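Local coordinates for protein LS-24 (Lathyrus sativus, PDB 3LP9) that probably binds hemin as a monomer or spermine as a dimer, and may take part in the oxidative stress response and polyamine biosynthesis of the grass pea seed, at residues D106-F111 with G146-V151; Y187-D192 with R212-Y217. One frame throughout, in Å; residues are numbered along the deposited sequence.

Contact 1: residues D106-F111 with G146-V151; sequences DVFPFF and GSNSMV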
# COMPACT_ATOMS: atom_id res chain seq x y z
N ASP A 106 11.35 -2.74 -4.73
CA ASP A 106 12.09 -3.27 -3.64
C ASP A 106 12.08 -4.81 -3.60
O ASP A 106 13.10 -5.43 -3.25
CB ASP A 106 11.64 -2.50 -2.37
CG ASP A 106 11.47 -3.39 -1.12
OD1 ASP A 106 12.44 -3.99 -0.51
OD2 ASP A 106 10.28 -3.42 -0.69
N VAL A 107 11.00 -5.47 -4.02
CA VAL A 107 11.04 -6.95 -4.10
C VAL A 107 11.80 -7.36 -5.35
O VAL A 107 12.57 -8.38 -5.35
CB VAL A 107 9.64 -7.58 -4.14
CG1 VAL A 107 9.72 -9.09 -4.52
CG2 VAL A 107 8.93 -7.37 -2.80
N PHE A 108 11.59 -6.57 -6.41
CA PHE A 108 12.30 -6.76 -7.66
C PHE A 108 13.19 -5.57 -7.98
O PHE A 108 12.79 -4.75 -8.78
CB PHE A 108 11.30 -7.00 -8.81
CG PHE A 108 10.34 -8.12 -8.56
CD1 PHE A 108 10.78 -9.45 -8.62
CD2 PHE A 108 9.00 -7.87 -8.27
CE1 PHE A 108 9.90 -10.53 -8.38
CE2 PHE A 108 8.09 -8.94 -8.03
CZ PHE A 108 8.55 -10.25 -8.07
N PRO A 109 14.40 -5.48 -7.35
CA PRO A 109 15.20 -4.26 -7.54
C PRO A 109 15.46 -3.87 -9.02
O PRO A 109 15.43 -2.68 -9.37
CB PRO A 109 16.49 -4.55 -6.73
CG PRO A 109 15.97 -5.47 -5.62
CD PRO A 109 15.06 -6.40 -6.39
N PHE A 110 15.74 -4.89 -9.85
CA PHE A 110 16.06 -4.66 -11.27
C PHE A 110 14.97 -3.85 -12.01
O PHE A 110 15.17 -3.47 -13.19
CB PHE A 110 16.30 -5.99 -12.02
CG PHE A 110 15.16 -6.95 -11.89
CD1 PHE A 110 15.17 -7.91 -10.92
CD2 PHE A 110 14.07 -6.87 -12.72
CE1 PHE A 110 14.10 -8.77 -10.77
CE2 PHE A 110 13.01 -7.71 -12.59
CZ PHE A 110 13.00 -8.66 -11.61
N PHE A 111 13.83 -3.59 -11.34
CA PHE A 111 12.72 -2.89 -11.94
C PHE A 111 12.74 -1.44 -11.59
O PHE A 111 12.04 -0.66 -12.22
CB PHE A 111 11.37 -3.47 -11.52
CG PHE A 111 10.83 -4.50 -12.46
CD1 PHE A 111 11.32 -4.60 -13.76
CD2 PHE A 111 9.89 -5.42 -12.04
CE1 PHE A 111 10.87 -5.59 -14.63
CE2 PHE A 111 9.42 -6.40 -12.88
CZ PHE A 111 9.90 -6.49 -14.19
N GLY A 146 13.99 -17.20 -9.11
CA GLY A 146 14.92 -17.86 -8.20
C GLY A 146 16.18 -17.04 -8.05
O GLY A 146 16.68 -16.85 -6.95
N SER A 147 16.70 -16.55 -9.17
CA SER A 147 17.89 -15.67 -9.17
C SER A 147 17.46 -14.23 -8.95
O SER A 147 18.28 -13.37 -8.59
CB SER A 147 18.64 -15.76 -10.48
OG SER A 147 18.01 -14.98 -11.49
N ASN A 148 16.17 -13.97 -9.16
CA ASN A 148 15.60 -12.64 -8.96
C ASN A 148 16.37 -11.70 -9.88
O ASN A 148 16.96 -10.75 -9.42
CB ASN A 148 15.64 -12.16 -7.48
CG ASN A 148 14.67 -11.02 -7.22
OD1 ASN A 148 13.65 -10.91 -7.93
ND2 ASN A 148 14.94 -10.18 -6.21
N SER A 149 16.32 -11.99 -11.18
CA SER A 149 17.05 -11.21 -12.17
C SER A 149 16.27 -11.22 -13.49
O SER A 149 15.28 -11.94 -13.63
CB SER A 149 18.42 -11.83 -12.41
OG SER A 149 18.26 -13.07 -13.09
N MET A 150 16.76 -10.39 -14.42
CA MET A 150 16.25 -10.28 -15.77
C MET A 150 16.96 -11.29 -16.68
O MET A 150 18.20 -11.25 -16.79
CB MET A 150 16.46 -8.87 -16.29
CG MET A 150 15.68 -7.78 -15.56
SD MET A 150 14.68 -6.78 -16.70
CE MET A 150 15.95 -5.82 -17.47
N VAL A 151 16.22 -12.18 -17.34
CA VAL A 151 16.90 -13.17 -18.17
C VAL A 151 17.42 -12.48 -19.46
O VAL A 151 18.65 -12.45 -19.74
CB VAL A 151 15.99 -14.38 -18.49
CG1 VAL A 151 16.76 -15.39 -19.34
CG2 VAL A 151 15.46 -15.01 -17.17
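A single hydrogen bond joins 106-111 to 146-151: Asn-148 ND2 gives an N-H to Val-107 O over 3.1 Å, nearly straight at 160°. The bond lies in the carbonyl plane and close to the amide plane, and CG anti to the backbone N (chi1 -161°) sends the amide across to the end of helix 104-107. The same amide meets two rings through its oxygen: Asn-148 OD1 lies at the edge of the Phe-108 ring, 3.3 Å from CD1, and at the edge of the Phe-110 ring, 3.6 Å from CE1. Asn-148, with positive phi and psi, and Ser-149 together sit opposite Asp-144 as a G1 beta bulge where the outer strand of one hemopexin blade begins; the helix follows the outer strand of the preceding blade, so the contact bridges two blades of the propeller. Apolar contact centres on Phe-110, its CG wedged between backbone N and carbonyl carbon (chi1 55°), the ring turned toward 146-151. Phe-110 CD2 approaches Met-150 CG to 3.4 Å, while Met-150 SD makes an oblique Met-aromatic contact. An alanine here would probably loosen this seam, removing the ring against which Met-150 packs and one of the two ring edges at Asn-148 OD1. Phe-110 CE2 sits over the centre of the Phe-111 ring, which also stacks with Phe-116.

Contact 2: residues Y187-D192 with R212-Y217; sequences YFFKDD and REIVDY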
# COMPACT_ATOMS: atom_id res chain seq x y z
N TYR A 187 -2.84 -17.51 -22.29
CA TYR A 187 -4.01 -16.72 -22.53
C TYR A 187 -3.68 -15.29 -22.22
O TYR A 187 -3.10 -14.99 -21.20
CB TYR A 187 -5.21 -17.19 -21.67
CG TYR A 187 -5.82 -18.49 -22.05
CD1 TYR A 187 -6.59 -18.61 -23.18
CD2 TYR A 187 -5.61 -19.65 -21.26
CE1 TYR A 187 -7.15 -19.83 -23.56
CE2 TYR A 187 -6.16 -20.86 -21.60
CZ TYR A 187 -6.91 -20.96 -22.76
OH TYR A 187 -7.42 -22.15 -23.11
N PHE A 188 -4.08 -14.40 -23.12
CA PHE A 188 -3.90 -12.92 -22.99
C PHE A 188 -5.26 -12.33 -23.08
O PHE A 188 -6.06 -12.71 -23.96
CB PHE A 188 -2.99 -12.33 -24.13
CG PHE A 188 -1.56 -12.79 -24.06
CD1 PHE A 188 -0.60 -12.05 -23.33
CD2 PHE A 188 -1.16 -13.98 -24.68
CE1 PHE A 188 0.71 -12.52 -23.22
CE2 PHE A 188 0.14 -14.42 -24.58
CZ PHE A 188 1.08 -13.67 -23.84
N PHE A 189 -5.57 -11.40 -22.18
CA PHE A 189 -6.87 -10.73 -22.21
C PHE A 189 -6.66 -9.23 -22.43
O PHE A 189 -5.63 -8.65 -22.05
CB PHE A 189 -7.65 -10.93 -20.90
CG PHE A 189 -7.84 -12.38 -20.49
CD1 PHE A 189 -8.65 -13.25 -21.24
CD2 PHE A 189 -7.22 -12.89 -19.34
CE1 PHE A 189 -8.83 -14.58 -20.86
CE2 PHE A 189 -7.39 -14.23 -18.94
CZ PHE A 189 -8.22 -15.08 -19.71
N LYS A 190 -7.67 -8.63 -23.03
CA LYS A 190 -7.68 -7.22 -23.32
C LYS A 190 -9.10 -6.88 -23.65
O LYS A 190 -9.69 -7.42 -24.63
CB LYS A 190 -6.77 -6.90 -24.50
CG LYS A 190 -6.75 -5.46 -24.83
CD LYS A 190 -5.35 -4.99 -24.75
CE LYS A 190 -5.25 -3.58 -25.19
NZ LYS A 190 -3.83 -3.26 -25.45
N ASP A 191 -9.68 -6.04 -22.81
CA ASP A 191 -11.12 -5.68 -22.93
C ASP A 191 -11.96 -6.96 -22.97
O ASP A 191 -11.82 -7.80 -22.09
CB ASP A 191 -11.40 -4.77 -24.15
CG ASP A 191 -10.34 -3.69 -24.31
OD1 ASP A 191 -9.99 -3.07 -23.27
OD2 ASP A 191 -9.82 -3.50 -25.45
N ASP A 192 -12.87 -7.05 -23.93
CA ASP A 192 -13.77 -8.21 -24.12
C ASP A 192 -13.18 -9.30 -25.00
O ASP A 192 -13.90 -10.19 -25.41
CB ASP A 192 -15.12 -7.77 -24.71
CG ASP A 192 -14.98 -7.01 -26.04
OD1 ASP A 192 -14.01 -6.25 -26.25
OD2 ASP A 192 -15.86 -7.20 -26.88
N ARG A 212 -10.58 -13.52 -30.27
CA ARG A 212 -12.02 -13.67 -30.12
C ARG A 212 -12.52 -13.06 -28.86
O ARG A 212 -11.78 -12.40 -28.10
CB ARG A 212 -12.41 -15.15 -30.23
CG ARG A 212 -12.29 -15.77 -31.63
CD ARG A 212 -11.88 -17.21 -31.62
NE ARG A 212 -11.74 -17.78 -32.97
CZ ARG A 212 -12.76 -18.14 -33.74
NH1 ARG A 212 -14.02 -17.98 -33.29
NH2 ARG A 212 -12.53 -18.59 -34.97
N GLU A 213 -13.81 -13.25 -28.62
CA GLU A 213 -14.49 -12.72 -27.45
C GLU A 213 -14.50 -13.73 -26.35
O GLU A 213 -14.76 -14.90 -26.59
CB GLU A 213 -15.90 -12.30 -27.78
CG GLU A 213 -15.90 -11.53 -29.02
CD GLU A 213 -16.64 -10.25 -28.95
OE1 GLU A 213 -17.74 -10.27 -28.35
OE2 GLU A 213 -16.17 -9.22 -29.52
N ILE A 214 -14.13 -13.22 -25.15
CA ILE A 214 -14.02 -13.97 -23.91
C ILE A 214 -15.26 -14.88 -23.62
O ILE A 214 -15.11 -16.10 -23.40
CB ILE A 214 -13.74 -12.98 -22.70
CG1 ILE A 214 -12.32 -12.36 -22.78
CG2 ILE A 214 -13.90 -13.71 -21.39
CD1 ILE A 214 -12.11 -11.24 -21.85
N VAL A 215 -16.46 -14.28 -23.70
CA VAL A 215 -17.75 -14.93 -23.38
C VAL A 215 -18.27 -15.87 -24.49
O VAL A 215 -19.20 -16.62 -24.25
CB VAL A 215 -18.87 -13.85 -22.94
CG1 VAL A 215 -18.33 -13.01 -21.77
CG2 VAL A 215 -19.26 -12.93 -24.05
N ASP A 216 -17.66 -15.79 -25.68
CA ASP A 216 -17.95 -16.69 -26.80
C ASP A 216 -17.24 -17.98 -26.53
O ASP A 216 -17.77 -19.06 -26.80
CB ASP A 216 -17.43 -16.10 -28.10
CG ASP A 216 -18.34 -15.02 -28.64
OD1 ASP A 216 -19.52 -14.98 -28.24
OD2 ASP A 216 -17.89 -14.18 -29.47
N TYR A 217 -16.04 -17.84 -25.99
CA TYR A 217 -15.14 -18.94 -25.68
C TYR A 217 -15.48 -19.63 -24.36
O TYR A 217 -15.37 -20.85 -24.24
CB TYR A 217 -13.67 -18.43 -25.67
CG TYR A 217 -12.62 -19.48 -25.49
CD1 TYR A 217 -12.41 -20.47 -26.44
CD2 TYR A 217 -11.76 -19.45 -24.40
CE1 TYR A 217 -11.40 -21.41 -26.26
CE2 TYR A 217 -10.78 -20.39 -24.25
CZ TYR A 217 -10.63 -21.36 -25.15
OH TYR A 217 -9.64 -22.31 -24.94
O HOH W 1 -16.22 -11.20 -24.21
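Ile-214 N donates to Asp-192 O across 3.0 Å at 164°, approaching from above the carbonyl plane. Asp-192 O also takes a hydrogen from a water that accepts from Val-215 N; one carbonyl thus serves the first turn of helix 214-217 both directly and through water. A CA-H...O contact from Glu-213 reaches the same oxygen. At the other end, Tyr-187 and Tyr-217 meet tip to tip, their OH atoms hydrogen-bonded at 2.9 Å. The two side chains cross at about a right angle, with Tyr-187 OH in plane at the edge of the Tyr-217 ring. Between these polar ends, Ile-214 extends CD1 to within 3.5 Å of Asp-191 O and 4.0 Å of Phe-189 CD1. The side chains of Asp-192 and Glu-213 lie alongside each other and point the same way, their carboxylates steeply turned, with Asp-192 OD2 3.3 Å from Glu-213 OE2: two acceptors with no bond between them, a closeness that may raise the pKa of one. Glu-213 occupies the N-cap position, and its O accepts from Asp-216 N and Tyr-217 N, setting the turn that carries Tyr-217. Further out, Asp-191 N donates to OD2 of Asp-175, a calcium ligand just before strand 176-179. Strand 193-198 separates strands 185-190 and 212-213 in this hemopexin blade; its Tyr-194 stacks on Tyr-217 and touches Phe-189, and its Arg-196 touches both tyrosines of the contact.

In the fold
Contact 1 is complete before the chain reaches contact 2, and the two flank the middle of the molecule, with centres about 30 Å apart and nearest atoms about 14 Å apart, so they do not touch. Contact 1 joins helix 104-107, which follows the sheet running from strand 66-69 to strand 100-103, to strand 149-157 of the next sheet. Contact 2 stays within one blade, joining strand 185-190 and the turn after it to strand 212-213 and helix 214-217. One therefore links neighbouring blades of the four-bladed hemopexin propeller, and the other lies inside a single blade. Each blade supplies one ligand, Asn-7, Asp-65, Asp-121 or Asp-175, to the calcium in the central channel.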